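Local atomic coordinates of DNA polymerase III, gamma subunit-related protein (Thermotoga maritima, PDB entry 2GNO), a protein that probably binds DNA and is related to the gamma and delta subunits of DNA polymerase III, though its own role is not established. Residues S50-I55 with E79-K84; I19-N24 with Y112-L117; D4-L9 with L36-Y41; S29-V34 with V136-P141. All coordinates share one frame; numbering follows the deposited sequence.

Contact 1. Residues S50-I55 with E79-K84; sequences SDVLEI and ELYTRK
D51 and the backbone of E79-Y81 form a polar, partly buried contact at the edge of the sheet, where the loop after helix 64-74 meets the start of strand 52-55. The carboxylate of D51 takes three backbone N-H groups. E79 N reaches D51 OD1 at 2.8 Å, on the syn side. L80 N and Y81 N both bind D51 OD2. The bond from Y81 N is 2.8 Å and nearly straight (171°). That from L80 N is longer and more bent (140°), and it uses the syn lone pair. S50 OG donates to D51 OD1 from the face of the carboxylate opposite E79 N. This is an aspartate capturing consecutive loop amides, in a domain whose parallel sheet is consistent with the P-loop NTPase class. The loop then enters strand 84-88, which runs parallel beside strand 52-55. CG of D51 stands beside its own backbone N (chi1 -64°), on the side of the loop amides. V52 CG2 lies 3.7 Å from Y81 CE2, and the two side chains cross obliquely. The hydroxyl of Y81 is bonded to F45 O. K84 CE passes 3.4 Å from S50 O, while its NZ binds F73 O and Y76 O.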
loop_
_atom_site.group_PDB
_atom_site.type_symbol
_atom_site.label_atom_id
_atom_site.label_comp_id
_atom_site.label_asym_id
_atom_site.label_seq_id
_atom_site.Cartn_x
_atom_site.Cartn_y
_atom_site.Cartn_z
ATOM N N SER A 50 16.388 7.543 -16.959
ATOM C CA SER A 50 16.576 6.945 -18.269
ATOM C C SER A 50 16.770 5.422 -18.192
ATOM O O SER A 50 16.552 4.739 -19.186
ATOM C CB SER A 50 17.836 7.530 -18.890
ATOM O OG SER A 50 18.934 7.273 -18.043
ATOM N N ASP A 51 17.211 4.916 -17.028
ATOM C CA ASP A 51 17.469 3.473 -16.792
ATOM C C ASP A 51 16.388 2.647 -16.049
ATOM O O ASP A 51 16.399 1.431 -16.159
ATOM C CB ASP A 51 18.805 3.319 -16.064
ATOM C CG ASP A 51 19.994 3.799 -16.895
ATOM O OD1 ASP A 51 19.780 4.293 -18.004
ATOM O OD2 ASP A 51 21.154 3.674 -16.449
ATOM N N VAL A 52 15.504 3.291 -15.296
ATOM C CA VAL A 52 14.416 2.628 -14.564
ATOM C C VAL A 52 13.088 3.383 -14.716
ATOM O O VAL A 52 13.011 4.583 -14.414
ATOM C CB VAL A 52 14.687 2.522 -13.031
ATOM C CG1 VAL A 52 13.568 1.735 -12.323
ATOM C CG2 VAL A 52 16.039 1.909 -12.750
ATOM N N LEU A 53 12.038 2.669 -15.126
ATOM C CA LEU A 53 10.706 3.248 -15.303
ATOM C C LEU A 53 9.749 2.592 -14.317
ATOM O O LEU A 53 9.690 1.372 -14.235
ATOM C CB LEU A 53 10.184 3.006 -16.722
ATOM C CG LEU A 53 8.712 3.389 -16.994
ATOM C CD1 LEU A 53 8.486 4.868 -16.818
ATOM C CD2 LEU A 53 8.297 2.930 -18.361
ATOM N N GLU A 54 8.987 3.411 -13.605
ATOM C CA GLU A 54 8.003 2.938 -12.652
ATOM C C GLU A 54 6.616 3.196 -13.216
ATOM O O GLU A 54 6.316 4.316 -13.630
ATOM C CB GLU A 54 8.185 3.654 -11.327
ATOM C CG GLU A 54 7.389 3.094 -10.162
ATOM C CD GLU A 54 7.631 3.869 -8.867
ATOM O OE1 GLU A 54 8.414 4.833 -8.879
ATOM O OE2 GLU A 54 7.035 3.515 -7.835
ATOM N N ILE A 55 5.790 2.156 -13.262
ATOM C CA ILE A 55 4.411 2.244 -13.733
ATOM C C ILE A 55 3.536 2.009 -12.519
ATOM O O ILE A 55 3.599 0.944 -11.907
ATOM C CB ILE A 55 4.113 1.244 -14.861
ATOM C CG1 ILE A 55 4.873 1.635 -16.144
ATOM C CG2 ILE A 55 2.624 1.175 -15.173
ATOM C CD1 ILE A 55 4.391 2.940 -16.853
ATOM N N GLU A 79 21.690 4.077 -20.008
ATOM C CA GLU A 79 22.802 5.017 -20.091
ATOM C C GLU A 79 23.965 4.628 -19.195
ATOM O O GLU A 79 25.087 4.448 -19.672
ATOM C CB GLU A 79 22.352 6.434 -19.718
ATOM C CG GLU A 79 21.291 7.027 -20.635
ATOM C CD GLU A 79 20.954 8.492 -20.314
ATOM O OE1 GLU A 79 21.604 9.107 -19.428
ATOM O OE2 GLU A 79 20.032 9.031 -20.967
ATOM N N LEU A 80 23.678 4.508 -17.898
ATOM C CA LEU A 80 24.666 4.177 -16.864
ATOM C C LEU A 80 24.663 2.720 -16.462
ATOM O O LEU A 80 25.726 2.121 -16.237
ATOM C CB LEU A 80 24.359 4.981 -15.603
ATOM C CG LEU A 80 24.359 6.506 -15.727
ATOM C CD1 LEU A 80 23.840 7.148 -14.449
ATOM C CD2 LEU A 80 25.740 7.013 -16.062
ATOM N N TYR A 81 23.467 2.165 -16.302
ATOM C CA TYR A 81 23.333 0.786 -15.907
ATOM C C TYR A 81 23.674 -0.228 -17.002
ATOM O O TYR A 81 23.679 0.097 -18.180
ATOM C CB TYR A 81 21.905 0.476 -15.411
ATOM C CG TYR A 81 21.408 0.988 -14.064
ATOM C CD1 TYR A 81 22.274 1.365 -13.045
ATOM C CD2 TYR A 81 20.065 0.784 -13.711
ATOM C CE1 TYR A 81 21.790 1.716 -11.791
ATOM C CE2 TYR A 81 19.589 1.104 -12.447
ATOM C CZ TYR A 81 20.460 1.574 -11.498
ATOM O OH TYR A 81 19.999 1.889 -10.247
ATOM N N THR A 82 23.969 -1.457 -16.586
ATOM C CA THR A 82 24.240 -2.575 -17.504
ATOM C C THR A 82 22.878 -2.969 -18.101
ATOM O O THR A 82 22.763 -3.200 -19.306
ATOM C CB THR A 82 24.886 -3.774 -16.763
ATOM O OG1 THR A 82 26.152 -3.371 -16.238
ATOM C CG2 THR A 82 25.110 -4.958 -17.682
ATOM N N ARG A 83 21.851 -3.021 -17.239
ATOM C CA ARG A 83 20.487 -3.338 -17.629
ATOM C C ARG A 83 19.494 -2.184 -17.402
ATOM O O ARG A 83 19.722 -1.289 -16.591
ATOM C CB ARG A 83 20.010 -4.581 -16.871
ATOM C CG ARG A 83 20.772 -5.834 -17.274
ATOM C CD ARG A 83 20.378 -7.080 -16.501
ATOM N NE ARG A 83 21.054 -8.258 -17.051
ATOM C CZ ARG A 83 22.313 -8.628 -16.785
ATOM N NH1 ARG A 83 23.098 -7.943 -15.956
ATOM N NH2 ARG A 83 22.801 -9.720 -17.381
ATOM N N LYS A 84 18.399 -2.213 -18.158
ATOM C CA LYS A 84 17.294 -1.249 -18.055
ATOM C C LYS A 84 16.187 -1.980 -17.271
ATOM O O LYS A 84 15.937 -3.159 -17.510
ATOM C CB LYS A 84 16.840 -0.817 -19.439
ATOM C CG LYS A 84 15.582 -0.032 -19.443
ATOM C CD LYS A 84 15.312 0.657 -20.770
ATOM C CE LYS A 84 16.133 1.894 -20.943
ATOM N NZ LYS A 84 15.664 2.710 -22.091
#

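Contact 2. Residues I19-N24 with Y112-L117; sequences ISILIN and YAVIVL
I19 and I21 exchange backbone hydrogen bonds with A113, I115 and L117, and I23 adds a fifth bond to L117. I115 N reaches I19 O at 2.8 Å, close to straight (170°). I21 N to I115 O and L117 N to I21 O are also 2.8 Å. The bond at the start, from I19 N to A113 O, is longer at 3.1 Å. This is regular parallel pairing, and the strand axes diverge by 22°. CA-H groups of V114, S20 and L22 add weak contacts to carbonyls that already accept an N-H.

On one face, I19 CG2 sits side by side with V114 CG1, and I23 CD1 meets V116 CG1 at 3.6 Å. On the other, L22 CD1 presses on L117 CB at 3.5 Å, the side chains crossing at about a right angle. S20 OG lies against I115 CD1 and is bonded to L106 O.

Further out, helices 5-14 and 30-43 cover the face of I21 and V116, through L9, I13, S35 and L38. C91, W122 and L125 touch L22 on the other face. These are central strands of a five-stranded parallel sheet with helices on both sides, as in P-loop NTPase-type domains. The paired N-H and C=O groups satisfy each other inside the sheet, and S20 OG finds L106 O, so the aliphatic faces can be buried without stranding these polar groups.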
loop_
_atom_site.group_PDB
_atom_site.type_symbol
_atom_site.label_atom_id
_atom_site.label_comp_id
_atom_site.label_asym_id
_atom_site.label_seq_id
_atom_site.Cartn_x
_atom_site.Cartn_y
_atom_site.Cartn_z
ATOM N N ILE A 19 14.700 -10.661 -18.757
ATOM C CA ILE A 19 13.921 -11.420 -17.784
ATOM C C ILE A 19 12.738 -10.633 -17.263
ATOM O O ILE A 19 12.834 -9.426 -17.054
ATOM C CB ILE A 19 14.785 -11.918 -16.592
ATOM C CG1 ILE A 19 14.009 -12.958 -15.751
ATOM C CG2 ILE A 19 15.324 -10.748 -15.724
ATOM C CD1 ILE A 19 14.790 -13.569 -14.675
ATOM N N SER A 20 11.629 -11.348 -17.088
ATOM C CA SER A 20 10.399 -10.833 -16.541
ATOM C C SER A 20 10.249 -11.550 -15.209
ATOM O O SER A 20 10.281 -12.778 -15.157
ATOM C CB SER A 20 9.234 -11.091 -17.481
ATOM O OG SER A 20 9.396 -10.291 -18.642
ATOM N N ILE A 21 10.133 -10.779 -14.135
ATOM C CA ILE A 21 10.016 -11.319 -12.783
ATOM C C ILE A 21 8.763 -10.764 -12.148
ATOM O O ILE A 21 8.347 -9.633 -12.438
ATOM C CB ILE A 21 11.250 -10.890 -11.914
ATOM C CG1 ILE A 21 12.557 -11.375 -12.550
ATOM C CG2 ILE A 21 11.115 -11.418 -10.472
ATOM C CD1 ILE A 21 13.830 -10.843 -11.872
ATOM N N LEU A 22 8.132 -11.574 -11.317
ATOM C CA LEU A 22 6.960 -11.162 -10.594
ATOM C C LEU A 22 7.328 -11.340 -9.152
ATOM O O LEU A 22 7.640 -12.475 -8.728
ATOM C CB LEU A 22 5.723 -12.000 -10.914
ATOM C CG LEU A 22 4.459 -11.526 -10.158
ATOM C CD1 LEU A 22 3.883 -10.269 -10.751
ATOM C CD2 LEU A 22 3.463 -12.570 -10.203
ATOM N N ILE A 23 7.322 -10.234 -8.406
ATOM C CA ILE A 23 7.607 -10.251 -6.974
ATOM C C ILE A 23 6.245 -10.350 -6.316
ATOM O O ILE A 23 5.408 -9.447 -6.453
ATOM C CB ILE A 23 8.435 -9.046 -6.529
ATOM C CG1 ILE A 23 9.816 -9.171 -7.194
ATOM C CG2 ILE A 23 8.570 -9.030 -5.002
ATOM C CD1 ILE A 23 10.740 -8.078 -6.958
ATOM N N ASN A 24 6.052 -11.444 -5.573
ATOM C CA ASN A 24 4.788 -11.777 -4.938
ATOM C C ASN A 24 4.878 -11.884 -3.417
ATOM O O ASN A 24 5.802 -12.506 -2.880
ATOM C CB ASN A 24 4.351 -13.117 -5.554
ATOM C CG ASN A 24 2.954 -13.577 -5.135
ATOM O OD1 ASN A 24 2.741 -14.770 -5.027
ATOM N ND2 ASN A 24 2.012 -12.647 -4.920
ATOM N N TYR A 112 19.117 -6.633 -22.622
ATOM C CA TYR A 112 19.471 -5.679 -21.576
ATOM C C TYR A 112 18.295 -5.292 -20.640
ATOM O O TYR A 112 18.489 -4.466 -19.776
ATOM C CB TYR A 112 20.078 -4.398 -22.213
ATOM C CG TYR A 112 19.164 -3.720 -23.234
ATOM C CD1 TYR A 112 18.062 -2.945 -22.833
ATOM C CD2 TYR A 112 19.407 -3.850 -24.602
ATOM C CE1 TYR A 112 17.223 -2.344 -23.773
ATOM C CE2 TYR A 112 18.585 -3.251 -25.535
ATOM C CZ TYR A 112 17.496 -2.499 -25.117
ATOM O OH TYR A 112 16.687 -1.910 -26.063
ATOM N N ALA A 113 17.112 -5.893 -20.785
ATOM C CA ALA A 113 15.943 -5.549 -19.968
ATOM C C ALA A 113 15.570 -6.468 -18.792
ATOM O O ALA A 113 15.702 -7.677 -18.848
ATOM C CB ALA A 113 14.738 -5.422 -20.867
ATOM N N VAL A 114 15.078 -5.862 -17.729
ATOM C CA VAL A 114 14.589 -6.591 -16.562
ATOM C C VAL A 114 13.226 -5.989 -16.300
ATOM O O VAL A 114 13.137 -4.797 -16.063
ATOM C CB VAL A 114 15.467 -6.426 -15.340
ATOM C CG1 VAL A 114 14.865 -7.201 -14.151
ATOM C CG2 VAL A 114 16.885 -6.897 -15.645
ATOM N N ILE A 115 12.167 -6.786 -16.387
ATOM C CA ILE A 115 10.823 -6.288 -16.124
ATOM C C ILE A 115 10.473 -6.839 -14.757
ATOM O O ILE A 115 10.547 -8.058 -14.550
ATOM C CB ILE A 115 9.799 -6.713 -17.181
ATOM C CG1 ILE A 115 10.243 -6.226 -18.576
ATOM C CG2 ILE A 115 8.427 -6.158 -16.797
ATOM C CD1 ILE A 115 9.330 -6.694 -19.735
ATOM N N VAL A 116 10.146 -5.940 -13.822
ATOM C CA VAL A 116 9.820 -6.313 -12.450
ATOM C C VAL A 116 8.366 -5.957 -12.163
ATOM O O VAL A 116 8.033 -4.823 -11.889
ATOM C CB VAL A 116 10.723 -5.566 -11.436
ATOM C CG1 VAL A 116 10.549 -6.188 -10.015
ATOM C CG2 VAL A 116 12.182 -5.668 -11.871
ATOM N N LEU A 117 7.502 -6.954 -12.241
ATOM C CA LEU A 117 6.110 -6.795 -11.951
ATOM C C LEU A 117 5.950 -7.175 -10.489
ATOM O O LEU A 117 6.778 -7.918 -9.947
ATOM C CB LEU A 117 5.292 -7.786 -12.780
ATOM C CG LEU A 117 5.438 -7.816 -14.302
ATOM C CD1 LEU A 117 4.467 -8.821 -14.897
ATOM C CD2 LEU A 117 5.168 -6.506 -14.875
#

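Contact 3. Residues D4-L9 with L36-Y41; sequences DQLETL and LELPEY
L6 lays its CB over the ring of Y41, beginning a packing of helix 5-14 on helix 30-43. The CB stands 3.6 Å from the ring centroid and only 12° off the normal, a CH-pi contact. L6 CD1 lies 3.8 Å from Y41 CD1, over the same face of the ring. L6 CD2 turns to L38 CD1, and these two side chains slide past each other in opposite directions. E7 comes next and takes the phenol at the ring's edge. Y41 OH donates to the anti lone pair of E7 OE1, at 2.6 Å. The carboxylate and ring planes are 70° apart. The E7 chain bends at chi2, which turns its CD back from an extended course. One turn on from L6, L9 CD1 meets L38 CD1 at 3.9 Å, with the side chains at about a right angle. The short axes are 10.1 Å apart and cross at -62°. Both helices lie on the same face of the parallel sheet, and L9 also touches V136. K44 makes a cation-pi contact with Y41. Leucines thus meet on the side toward the sheet, while E7, probably ionised, accepts a short bond that helps hold the phenol at the partly exposed side.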
loop_
_atom_site.group_PDB
_atom_site.type_symbol
_atom_site.label_atom_id
_atom_site.label_comp_id
_atom_site.label_asym_id
_atom_site.label_seq_id
_atom_site.Cartn_x
_atom_site.Cartn_y
_atom_site.Cartn_z
ATOM N N ASP A 4 19.644 -11.546 1.473
ATOM C CA ASP A 4 19.405 -12.960 1.048
ATOM C C ASP A 4 18.466 -13.052 -0.153
ATOM O O ASP A 4 18.788 -13.722 -1.137
ATOM C CB ASP A 4 18.822 -13.794 2.200
ATOM C CG ASP A 4 19.747 -13.886 3.402
ATOM O OD1 ASP A 4 20.830 -13.255 3.398
ATOM O OD2 ASP A 4 19.386 -14.600 4.362
ATOM N N GLN A 5 17.316 -12.378 -0.069
ATOM C CA GLN A 5 16.315 -12.395 -1.148
ATOM C C GLN A 5 16.883 -11.645 -2.349
ATOM O O GLN A 5 17.004 -12.217 -3.426
ATOM C CB GLN A 5 14.986 -11.755 -0.704
ATOM C CG GLN A 5 13.796 -12.030 -1.646
ATOM C CD GLN A 5 13.193 -13.428 -1.465
ATOM O OE1 GLN A 5 12.810 -13.811 -0.360
ATOM N NE2 GLN A 5 13.029 -14.152 -2.561
ATOM N N LEU A 6 17.254 -10.384 -2.130
ATOM C CA LEU A 6 17.836 -9.525 -3.159
ATOM C C LEU A 6 19.052 -10.165 -3.849
ATOM O O LEU A 6 19.198 -10.044 -5.072
ATOM C CB LEU A 6 18.218 -8.165 -2.569
ATOM C CG LEU A 6 17.112 -7.212 -2.099
ATOM C CD1 LEU A 6 17.675 -6.055 -1.309
ATOM C CD2 LEU A 6 16.282 -6.686 -3.281
ATOM N N GLU A 7 19.883 -10.877 -3.080
ATOM C CA GLU A 7 21.085 -11.534 -3.615
ATOM C C GLU A 7 20.758 -12.701 -4.542
ATOM O O GLU A 7 21.459 -12.909 -5.530
ATOM C CB GLU A 7 22.022 -11.987 -2.470
ATOM C CG GLU A 7 23.431 -12.415 -2.929
ATOM C CD GLU A 7 24.201 -11.296 -3.658
ATOM O OE1 GLU A 7 24.000 -10.103 -3.329
ATOM O OE2 GLU A 7 25.027 -11.615 -4.543
ATOM N N THR A 8 19.699 -13.451 -4.225
ATOM C CA THR A 8 19.261 -14.586 -5.048
ATOM C C THR A 8 18.771 -14.066 -6.399
ATOM O O THR A 8 19.137 -14.609 -7.440
ATOM C CB THR A 8 18.194 -15.412 -4.322
ATOM O OG1 THR A 8 18.733 -15.871 -3.072
ATOM C CG2 THR A 8 17.775 -16.621 -5.155
ATOM N N LEU A 9 17.970 -12.999 -6.360
ATOM C CA LEU A 9 17.473 -12.323 -7.558
ATOM C C LEU A 9 18.580 -11.770 -8.436
ATOM O O LEU A 9 18.523 -11.904 -9.658
ATOM C CB LEU A 9 16.549 -11.145 -7.189
ATOM C CG LEU A 9 15.102 -11.450 -6.859
ATOM C CD1 LEU A 9 14.400 -10.240 -6.300
ATOM C CD2 LEU A 9 14.398 -11.963 -8.100
ATOM N N LEU A 36 11.349 -1.765 -6.030
ATOM C CA LEU A 36 12.009 -0.458 -6.102
ATOM C C LEU A 36 13.489 -0.429 -5.761
ATOM O O LEU A 36 14.252 0.327 -6.345
ATOM C CB LEU A 36 11.272 0.553 -5.216
ATOM C CG LEU A 36 9.939 1.023 -5.770
ATOM C CD1 LEU A 36 9.128 1.729 -4.704
ATOM C CD2 LEU A 36 10.133 1.915 -6.976
ATOM N N GLU A 37 13.887 -1.226 -4.793
ATOM C CA GLU A 37 15.281 -1.317 -4.384
ATOM C C GLU A 37 16.079 -2.305 -5.239
ATOM O O GLU A 37 17.281 -2.297 -5.202
ATOM C CB GLU A 37 15.339 -1.755 -2.905
ATOM C CG GLU A 37 14.803 -0.718 -1.936
ATOM C CD GLU A 37 15.637 0.560 -1.899
ATOM O OE1 GLU A 37 16.843 0.489 -2.210
ATOM O OE2 GLU A 37 15.092 1.629 -1.556
ATOM N N LEU A 38 15.419 -3.110 -6.054
ATOM C CA LEU A 38 16.122 -4.123 -6.835
ATOM C C LEU A 38 17.167 -3.629 -7.819
ATOM O O LEU A 38 18.262 -4.152 -7.827
ATOM C CB LEU A 38 15.128 -5.073 -7.531
ATOM C CG LEU A 38 15.682 -6.285 -8.282
ATOM C CD1 LEU A 38 16.514 -7.114 -7.344
ATOM C CD2 LEU A 38 14.548 -7.130 -8.806
ATOM N N PRO A 39 16.844 -2.642 -8.649
ATOM C CA PRO A 39 17.815 -2.181 -9.624
ATOM C C PRO A 39 19.128 -1.684 -9.034
ATOM O O PRO A 39 20.202 -2.031 -9.551
ATOM C CB PRO A 39 17.058 -1.064 -10.352
ATOM C CG PRO A 39 15.641 -1.378 -10.101
ATOM C CD PRO A 39 15.573 -1.913 -8.777
ATOM N N GLU A 40 19.049 -0.876 -7.986
ATOM C CA GLU A 40 20.246 -0.394 -7.311
ATOM C C GLU A 40 20.995 -1.528 -6.635
ATOM O O GLU A 40 22.217 -1.515 -6.609
ATOM C CB GLU A 40 19.942 0.722 -6.334
ATOM C CG GLU A 40 21.156 1.170 -5.555
ATOM C CD GLU A 40 20.967 2.473 -4.836
ATOM O OE1 GLU A 40 19.938 3.150 -4.994
ATOM O OE2 GLU A 40 21.883 2.814 -4.113
ATOM N N TYR A 41 20.278 -2.504 -6.090
ATOM C CA TYR A 41 20.931 -3.648 -5.476
ATOM C C TYR A 41 21.725 -4.455 -6.517
ATOM O O TYR A 41 22.825 -4.901 -6.235
ATOM C CB TYR A 41 19.949 -4.542 -4.753
ATOM C CG TYR A 41 20.670 -5.593 -3.941
ATOM C CD1 TYR A 41 21.110 -5.317 -2.661
ATOM C CD2 TYR A 41 20.973 -6.841 -4.489
ATOM C CE1 TYR A 41 21.827 -6.270 -1.931
ATOM C CE2 TYR A 41 21.658 -7.790 -3.763
ATOM C CZ TYR A 41 22.085 -7.504 -2.490
ATOM O OH TYR A 41 22.782 -8.453 -1.765
#

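Contact 4. Residues S29-V34 with V136-P141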
loop_
_atom_site.group_PDB
_atom_site.type_symbol
_atom_site.label_atom_id
_atom_site.label_comp_id
_atom_site.label_asym_id
_atom_site.label_seq_id
_atom_site.Cartn_x
_atom_site.Cartn_y
_atom_site.Cartn_z
ATOM N N SER A 29 3.151 -3.558 1.371
ATOM C CA SER A 29 4.180 -2.803 0.645
ATOM C C SER A 29 5.509 -3.502 0.374
ATOM O O SER A 29 6.252 -2.993 -0.449
ATOM C CB SER A 29 4.448 -1.490 1.393
ATOM O OG SER A 29 4.859 -1.749 2.710
ATOM N N TYR A 30 5.818 -4.642 1.011
ATOM C CA TYR A 30 7.108 -5.304 0.784
ATOM C C TYR A 30 7.360 -5.674 -0.693
ATOM O O TYR A 30 8.446 -5.415 -1.143
ATOM C CB TYR A 30 7.345 -6.463 1.749
ATOM C CG TYR A 30 8.753 -6.994 1.837
ATOM C CD1 TYR A 30 9.801 -6.181 2.276
ATOM C CD2 TYR A 30 9.018 -8.340 1.633
ATOM C CE1 TYR A 30 11.097 -6.687 2.430
ATOM C CE2 TYR A 30 10.288 -8.858 1.808
ATOM C CZ TYR A 30 11.323 -8.032 2.198
ATOM O OH TYR A 30 12.569 -8.578 2.342
ATOM N N PRO A 31 6.371 -6.266 -1.427
ATOM C CA PRO A 31 6.594 -6.541 -2.866
ATOM C C PRO A 31 7.001 -5.294 -3.660
ATOM O O PRO A 31 7.904 -5.390 -4.493
ATOM C CB PRO A 31 5.262 -7.109 -3.348
ATOM C CG PRO A 31 4.671 -7.740 -2.073
ATOM C CD PRO A 31 5.076 -6.813 -0.969
ATOM N N ARG A 32 6.326 -4.170 -3.410
ATOM C CA ARG A 32 6.623 -2.889 -4.062
ATOM C C ARG A 32 8.007 -2.352 -3.706
ATOM O O ARG A 32 8.716 -1.869 -4.583
ATOM C CB ARG A 32 5.588 -1.835 -3.677
ATOM C CG ARG A 32 4.189 -2.039 -4.249
ATOM C CD ARG A 32 3.181 -1.169 -3.513
ATOM N NE ARG A 32 3.611 0.233 -3.462
ATOM C CZ ARG A 32 3.359 1.177 -4.375
ATOM N NH1 ARG A 32 2.604 0.945 -5.434
ATOM N NH2 ARG A 32 3.848 2.404 -4.192
ATOM N N GLU A 33 8.370 -2.420 -2.425
ATOM C CA GLU A 33 9.688 -1.940 -1.936
ATOM C C GLU A 33 10.855 -2.808 -2.362
ATOM O O GLU A 33 11.946 -2.296 -2.620
ATOM C CB GLU A 33 9.674 -1.757 -0.432
ATOM C CG GLU A 33 8.719 -0.663 0.012
ATOM C CD GLU A 33 9.075 0.688 -0.546
ATOM O OE1 GLU A 33 10.260 1.068 -0.530
ATOM O OE2 GLU A 33 8.159 1.381 -0.998
ATOM N N VAL A 34 10.642 -4.114 -2.423
ATOM C CA VAL A 34 11.667 -5.013 -2.940
ATOM C C VAL A 34 11.924 -4.661 -4.433
ATOM O O VAL A 34 13.092 -4.595 -4.866
ATOM C CB VAL A 34 11.256 -6.496 -2.788
ATOM C CG1 VAL A 34 12.213 -7.412 -3.571
ATOM C CG2 VAL A 34 11.233 -6.882 -1.298
ATOM N N VAL A 136 8.508 -15.010 -7.804
ATOM C CA VAL A 136 9.378 -14.916 -6.614
ATOM C C VAL A 136 8.550 -14.493 -5.412
ATOM O O VAL A 136 8.055 -13.371 -5.380
ATOM C CB VAL A 136 10.524 -13.885 -6.844
ATOM C CG1 VAL A 136 11.385 -13.718 -5.595
ATOM C CG2 VAL A 136 11.366 -14.300 -8.043
ATOM N N VAL A 137 8.388 -15.391 -4.435
ATOM C CA VAL A 137 7.620 -15.085 -3.235
ATOM C C VAL A 137 8.506 -14.346 -2.250
ATOM O O VAL A 137 9.625 -14.791 -2.002
ATOM C CB VAL A 137 7.048 -16.361 -2.546
ATOM N N VAL A 138 8.015 -13.242 -1.682
ATOM C CA VAL A 138 8.787 -12.451 -0.704
ATOM C C VAL A 138 8.047 -12.322 0.626
ATOM O O VAL A 138 6.839 -12.081 0.653
ATOM C CB VAL A 138 9.222 -11.039 -1.245
ATOM C CG1 VAL A 138 10.172 -11.195 -2.410
ATOM C CG2 VAL A 138 8.039 -10.178 -1.667
ATOM N N ASN A 139 8.803 -12.506 1.712
ATOM C CA ASN A 139 8.321 -12.442 3.097
ATOM C C ASN A 139 9.218 -11.509 3.881
ATOM O O ASN A 139 10.432 -11.568 3.730
ATOM C CB ASN A 139 8.364 -13.843 3.715
ATOM C CG ASN A 139 7.373 -14.791 3.063
ATOM O OD1 ASN A 139 6.161 -14.631 3.222
ATOM N ND2 ASN A 139 7.884 -15.799 2.354
ATOM N N VAL A 140 8.621 -10.638 4.685
ATOM C CA VAL A 140 9.354 -9.672 5.505
ATOM C C VAL A 140 10.006 -10.539 6.576
ATOM O O VAL A 140 9.272 -11.206 7.299
ATOM C CB VAL A 140 8.378 -8.655 6.148
ATOM C CG1 VAL A 140 9.065 -7.752 7.151
ATOM C CG2 VAL A 140 7.666 -7.817 5.078
ATOM N N PRO A 141 11.361 -10.563 6.677
ATOM C CA PRO A 141 11.986 -11.442 7.679
ATOM C C PRO A 141 11.645 -11.126 9.129
ATOM O O PRO A 141 11.350 -9.974 9.454
ATOM C CB PRO A 141 13.494 -11.244 7.449
ATOM C CG PRO A 141 13.624 -10.571 6.162
ATOM C CD PRO A 141 12.377 -9.800 5.936
HETATM O O HOH W 1 12.899 -11.352 1.921
#
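Y30 and P31 at the start of helix 30-43 face the chain V138-P141, which follows on from strand 134-137, and the two backbones stay apart. Y30 CA is 6.8 Å from V140 CA, and P31 CA is 6.7 Å from V138 CA. No direct hydrogen bond joins the segments. D27 OD1 takes the N-H groups of S29 and Y30 where the helix begins. P141 stands at the N-cap of helix 142-152.

The Y30 ring carries the contact. Its CG is anti to the backbone N (chi1 -166°), continuing a CB that already points to the other segment. V140 CG2 lies over one face, 3.5 Å from Y30 CG and offset toward the rim. V34 CG2, from the next turn of the same helix, covers the opposite face over its centre. N139 O approaches Y30 CE2 obliquely at 3.3 Å. V138 CB is 3.9 Å from the same Y30 CE2, and V138 CG2 reaches P31 CG at 4.2 Å. A water in the ring plane bonds Y30 OH at 2.8 Å and donates to N139 O at 3.1 Å. F166 of helix 166-189 packs edge-to-face with Y30.

The contact joins the start of helix 30-43 to the chain between strand 134-137 and helix 142-152. Apolar cover on both faces makes the hydroxyl the ring's polar point, and the water links it to N139 O without a direct bond.

In the fold
Contacts 2 and 4 are buried, while contacts 1 and 3 are only partly so. Contacts 1, 2 and 4 all reach the same parallel sheet. Contact 2 lies in its middle; contact 1 is at the edge strand 52-55, and contact 4 lies where the chain leaves the other edge strand, 134-137. K84 of contact 1 probably pairs by backbone with Y112 and V114 of contact 2, and N24 of contact 2 probably pairs with V136 and V138 of contact 4. Contacts 3 and 4 share helix 30-43. The chemistry shifts with place: backbone pairing in the middle, a carboxylate on loop amides at one edge, tyrosine packing where the helix meets its neighbours.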